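Local coordinates for Thiol:disulfide interchange protein (Proteus mirabilis, PDB 4OD7) that probably serves as a periplasmic dithiol oxidase of the thioredoxin family, introducing disulfide bonds into folding proteins, at residues A[35-38]-A[39-43]. The protein carries 1 engineered substitution. Residues are numbered along the deposited sequence; the frame is centred on the assembly and turned at random.
Sequences CYQF and SEVYK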
loop_
_atom_site.group_PDB
_atom_site.type_symbol
_atom_site.label_atom_id
_atom_site.label_comp_id
_atom_site.label_asym_id
_atom_site.label_seq_id
_atom_site.Cartn_x
_atom_site.Cartn_y
_atom_site.Cartn_z
ATOM N N CYS A 35 7.016 -4.119 3.793
ATOM C CA CYS A 35 6.431 -3.348 2.711
ATOM C C CYS A 35 7.477 -2.874 1.721
ATOM O O CYS A 35 7.277 -2.952 0.517
ATOM C CB CYS A 35 5.718 -2.170 3.312
ATOM S SG CYS A 35 4.211 -2.627 4.025
ATOM N N TYR A 36 8.629 -2.472 2.230
ATOM C CA TYR A 36 9.704 -2.056 1.358
ATOM C C TYR A 36 10.161 -3.200 0.502
ATOM O O TYR A 36 10.278 -3.134 -0.719
ATOM C CB TYR A 36 10.884 -1.524 2.175
ATOM C CG TYR A 36 12.021 -1.041 1.316
ATOM C CD1 TYR A 36 11.899 0.077 0.509
ATOM C CD2 TYR A 36 13.200 -1.746 1.272
ATOM C CE1 TYR A 36 12.923 0.483 -0.289
ATOM C CE2 TYR A 36 14.235 -1.341 0.495
ATOM C CZ TYR A 36 14.097 -0.231 -0.280
ATOM O OH TYR A 36 15.163 0.133 -1.066
ATOM N N GLN A 37 10.425 -4.290 1.177
ATOM C CA GLN A 37 10.786 -5.488 0.477
ATOM C C GLN A 37 9.745 -5.897 -0.643
ATOM O O GLN A 37 10.107 -6.196 -1.745
ATOM C CB GLN A 37 10.874 -6.572 1.497
ATOM C CG GLN A 37 12.177 -7.039 2.028
ATOM C CD GLN A 37 12.923 -7.792 0.989
ATOM O OE1 GLN A 37 12.393 -8.249 0.003
ATOM N NE2 GLN A 37 14.137 -7.917 1.201
ATOM N N PHE A 38 8.460 -5.885 -0.314
ATOM C CA PHE A 38 7.349 -6.316 -1.184
ATOM C C PHE A 38 7.198 -5.397 -2.417
ATOM O O PHE A 38 7.054 -5.857 -3.547
ATOM C CB PHE A 38 6.043 -6.308 -0.395
ATOM C CG PHE A 38 4.912 -7.138 -1.007
ATOM C CD1 PHE A 38 4.792 -8.508 -0.784
ATOM C CD2 PHE A 38 3.964 -6.533 -1.785
ATOM C CE1 PHE A 38 3.766 -9.214 -1.301
ATOM C CE2 PHE A 38 2.887 -7.258 -2.312
ATOM C CZ PHE A 38 2.799 -8.575 -2.079
ATOM N N SER A 39 7.197 -4.083 -2.186
ATOM C CA SER A 39 6.868 -3.170 -3.259
ATOM C C SER A 39 8.099 -2.540 -3.925
ATOM O O SER A 39 8.081 -2.350 -5.133
ATOM C CB SER A 39 5.968 -2.078 -2.714
ATOM O OG SER A 39 6.663 -1.243 -1.825
ATOM N N GLU A 40 9.167 -2.232 -3.197
ATOM C CA GLU A 40 10.299 -1.507 -3.787
ATOM C C GLU A 40 11.365 -2.407 -4.341
ATOM O O GLU A 40 12.025 -2.052 -5.311
ATOM C CB GLU A 40 10.928 -0.533 -2.794
ATOM C CG GLU A 40 10.074 0.626 -2.311
ATOM C CD GLU A 40 9.840 1.600 -3.420
ATOM O OE1 GLU A 40 10.871 2.096 -3.890
ATOM O OE2 GLU A 40 8.705 1.946 -3.797
ATOM N N VAL A 41 11.538 -3.580 -3.739
ATOM C CA VAL A 41 12.560 -4.555 -4.190
ATOM C C VAL A 41 11.934 -5.594 -5.129
ATOM O O VAL A 41 12.350 -5.726 -6.274
ATOM C CB VAL A 41 13.255 -5.286 -2.974
ATOM C CG1 VAL A 41 14.318 -6.263 -3.473
ATOM C CG2 VAL A 41 13.860 -4.272 -1.969
ATOM N N TYR A 42 10.958 -6.340 -4.637
ATOM C CA TYR A 42 10.328 -7.395 -5.415
ATOM C C TYR A 42 9.302 -6.845 -6.406
ATOM O O TYR A 42 8.987 -7.514 -7.384
ATOM C CB TYR A 42 9.626 -8.416 -4.506
ATOM C CG TYR A 42 10.528 -9.268 -3.626
ATOM C CD1 TYR A 42 11.872 -9.453 -3.910
ATOM C CD2 TYR A 42 9.997 -9.951 -2.534
ATOM C CE1 TYR A 42 12.663 -10.247 -3.112
ATOM C CE2 TYR A 42 10.784 -10.754 -1.729
ATOM C CZ TYR A 42 12.111 -10.911 -2.019
ATOM O OH TYR A 42 12.885 -11.732 -1.216
ATOM N N LYS A 43 8.760 -5.657 -6.124
ATOM C CA LYS A 43 7.784 -5.008 -7.001
ATOM C C LYS A 43 6.531 -5.875 -7.205
ATOM O O LYS A 43 6.058 -6.037 -8.313
ATOM C CB LYS A 43 8.458 -4.714 -8.342
ATOM C CG LYS A 43 9.709 -3.841 -8.234
ATOM C CD LYS A 43 10.367 -3.705 -9.565
ATOM C CE LYS A 43 11.649 -2.920 -9.540
ATOM N NZ LYS A 43 11.966 -2.437 -10.937
#
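Tyr-36 sets CG opposite its backbone N (chi1 -179°), which swings the ring forward along the helix, against the side chain of Glu-40. The two cross at about a right angle: Tyr-36 CE1 lies 3.4 Å from Glu-40 CB, and CD1 reaches CG just as closely. The second carbon beside CZ, Tyr-36 CE2, rests 3.8 Å from Val-41 CG2, so the phenol spans two successive residues of the next turn.

Gln-37 bends at chi2, which brings OE1 over one face of the Tyr-42 ring, 3.4 Å from CZ and displaced toward the rim. The amide is tilted steeply against that ring, and both residues also pack on an apolar side chain of the bound peptide.

Deeper in, Cys-35 O takes two bonds from one residue. Ser-39 N and Ser-39 OG approach it from opposite faces of the carbonyl plane, OG at 3.0 Å, and this ties down the buried hydroxyl. The backbone then widens: Tyr-36 O accepts from Glu-40 N at 2.9 Å and only weakly from Val-41 N, whereas Gln-37 O receives a nearly straight bond from Tyr-42 N, 3.0 Å away.

Phe-38 meets Tyr-179 edge-to-face, while Phe-94 of helix 86-99 lies against Tyr-36. Beyond Lys-43, which has positive phi and serves as N-cap, helix 44-51 begins. The wide turns lead into the break at Lys-43, consistent with the kinked active-site helix of DsbA-type thioredoxin folds, which starts at the redox motif of Cys-35 and Ser-32, the latter an engineered residue, so the disulfide is absent here.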